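Local coordinates for (S)-ureidoglycine aminohydrolase cupin domain-containing protein (Pseudomonas syringae pv. tomato, PDB 3MYX) that is of unknown function but has a cupin fold and may be related to (S)-ureidoglycine aminohydrolases, at residues 5-10 with 205-210. Sequence-based numbering, arbitrary orientation. Where two conformers were deposited one is given.
Sequences PTVLLL and SSLTVN
Two facing sheets of the C-terminal cupin barrel meet where V7 and L9 of the N-terminal strand touch L207 and V209. Strand 7-10 and strand 206-209 belong to different sheets: their axes come no closer than 9.1 Å, their directions differ by 40°, and no hydrogen bond links the two segments, so the contact is made by apolar side chains alone. L9 and L207 share most of it about equally. With CG anti to the backbone N (chi1 -179°), L207 reaches across the gap and sets both methyls against L9, while CD2 also meets V7. L9 answers with one branch: its CD2 lies 3.5 Å from L207 CD2 and 3.6 Å from L207 CD1, and thus sits against the fork of that leucine. Both leucines were modelled in two conformers, so how short this approach really is remains uncertain. V7 CG1 stands 3.8 Å from L207 CD2, on its far side: from that methyl, the directions to V7 CG1 and L9 CD2 differ by about 130°. Further along, L9 CD2 reaches V209 CG2 at 4.2 Å, a looser touch. The topology fits a cupin double-stranded beta-barrel: strand 7-11 forms an edge of one antiparallel sheet, its backbone bonded to strand 214-217, whereas 206-209 pairs with 197-201 in the opposing sheet. The extreme N terminus of the chain is therefore built into a barrel whose other strands come from much later in the sequence. V215 lies against both V7 and L207, while L199 and L201 extend the apolar surroundings of V7.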
loop_
_atom_site.group_PDB
_atom_site.type_symbol
_atom_site.label_atom_id
_atom_site.label_comp_id
_atom_site.label_asym_id
_atom_site.label_seq_id
_atom_site.Cartn_x
_atom_site.Cartn_y
_atom_site.Cartn_z
ATOM N N PRO A 5 3.373 -16.037 -6.270
ATOM C CA PRO A 5 3.365 -14.583 -6.027
ATOM C C PRO A 5 3.362 -13.800 -7.327
ATOM O O PRO A 5 4.094 -14.128 -8.251
ATOM C CB PRO A 5 4.663 -14.340 -5.242
ATOM C CG PRO A 5 5.520 -15.505 -5.518
ATOM C CD PRO A 5 4.581 -16.668 -5.714
ATOM N N THR A 6 2.541 -12.763 -7.396
ATOM C CA THR A 6 2.444 -11.973 -8.603
ATOM C C THR A 6 2.251 -10.486 -8.279
ATOM O O THR A 6 2.254 -10.077 -7.099
ATOM C CB THR A 6 1.312 -12.497 -9.526
ATOM O OG1 THR A 6 1.488 -11.980 -10.860
ATOM C CG2 THR A 6 -0.058 -12.152 -8.969
ATOM N N VAL A 7 2.147 -9.708 -9.350
ATOM C CA VAL A 7 1.896 -8.281 -9.314
ATOM C C VAL A 7 0.408 -8.088 -9.565
ATOM O O VAL A 7 -0.141 -8.604 -10.559
ATOM C CB VAL A 7 2.737 -7.551 -10.393
ATOM C CG1 VAL A 7 2.401 -6.075 -10.443
ATOM C CG2 VAL A 7 4.238 -7.792 -10.165
ATOM N N LEU A 8 -0.243 -7.366 -8.660
ATOM C CA LEU A 8 -1.693 -7.199 -8.667
ATOM C C LEU A 8 -2.097 -5.742 -8.626
ATOM O O LEU A 8 -1.805 -5.043 -7.662
ATOM C CB LEU A 8 -2.304 -7.918 -7.462
ATOM C CG LEU A 8 -2.023 -9.425 -7.404
ATOM C CD1 LEU A 8 -2.396 -10.013 -6.063
ATOM C CD2 LEU A 8 -2.747 -10.145 -8.567
ATOM N N LEU A 9 -2.764 -5.294 -9.677
ATOM C CA LEU A 9 -3.339 -3.950 -9.699
ATOM C C LEU A 9 -4.562 -3.973 -8.769
ATOM O O LEU A 9 -5.489 -4.762 -8.974
ATOM C CB LEU A 9 -3.707 -3.522 -11.133
ATOM C CG LEU A 9 -3.643 -2.033 -11.521
ATOM C CD1 LEU A 9 -4.376 -1.159 -10.538
ATOM C CD2 LEU A 9 -2.208 -1.524 -11.685
ATOM N N LEU A 10 -4.553 -3.137 -7.731
ATOM C CA LEU A 10 -5.647 -3.111 -6.752
ATOM C C LEU A 10 -6.749 -2.130 -7.154
ATOM O O LEU A 10 -7.930 -2.436 -7.014
ATOM C CB LEU A 10 -5.130 -2.769 -5.346
ATOM C CG LEU A 10 -4.055 -3.701 -4.775
ATOM C CD1 LEU A 10 -3.767 -3.304 -3.330
ATOM C CD2 LEU A 10 -4.479 -5.184 -4.857
ATOM N N SER A 205 3.503 -10.646 -19.648
ATOM C CA SER A 205 2.558 -9.540 -19.880
ATOM C C SER A 205 3.089 -8.247 -19.249
ATOM O O SER A 205 4.096 -8.266 -18.568
ATOM C CB SER A 205 1.200 -9.866 -19.246
ATOM O OG SER A 205 1.318 -9.967 -17.833
ATOM N N SER A 206 2.384 -7.140 -19.458
ATOM C CA SER A 206 2.831 -5.835 -18.958
ATOM C C SER A 206 1.721 -5.085 -18.223
ATOM O O SER A 206 0.577 -5.051 -18.683
ATOM C CB SER A 206 3.293 -5.003 -20.148
ATOM O OG SER A 206 4.048 -3.890 -19.748
ATOM N N LEU A 207 2.055 -4.468 -17.091
ATOM C CA LEU A 207 1.125 -3.631 -16.366
ATOM C C LEU A 207 1.662 -2.207 -16.336
ATOM O O LEU A 207 2.753 -1.974 -15.813
ATOM C CB LEU A 207 0.983 -4.145 -14.937
ATOM C CG LEU A 207 0.008 -3.382 -14.058
ATOM C CD1 LEU A 207 -1.448 -3.602 -14.550
ATOM C CD2 LEU A 207 0.183 -3.836 -12.611
ATOM N N THR A 208 0.905 -1.263 -16.882
ATOM C CA THR A 208 1.209 0.148 -16.751
ATOM C C THR A 208 0.505 0.667 -15.511
ATOM O O THR A 208 -0.722 0.593 -15.408
ATOM C CB THR A 208 0.759 0.940 -17.967
ATOM O OG1 THR A 208 1.461 0.441 -19.111
ATOM C CG2 THR A 208 1.083 2.413 -17.784
ATOM N N VAL A 209 1.297 1.141 -14.559
ATOM C CA VAL A 209 0.787 1.722 -13.329
ATOM C C VAL A 209 0.848 3.225 -13.517
ATOM O O VAL A 209 1.919 3.806 -13.666
ATOM C CB VAL A 209 1.606 1.265 -12.097
ATOM C CG1 VAL A 209 0.936 1.770 -10.805
ATOM C CG2 VAL A 209 1.771 -0.274 -12.118
ATOM N N ASN A 210 -0.323 3.830 -13.565
ATOM C CA ASN A 210 -0.457 5.251 -13.805
ATOM C C ASN A 210 -0.619 6.040 -12.525
ATOM O O ASN A 210 -0.834 5.489 -11.444
ATOM C CB ASN A 210 -1.656 5.503 -14.726
ATOM C CG ASN A 210 -1.466 4.895 -16.093
ATOM O OD1 ASN A 210 -0.569 5.293 -16.824
ATOM N ND2 ASN A 210 -2.316 3.931 -16.451
#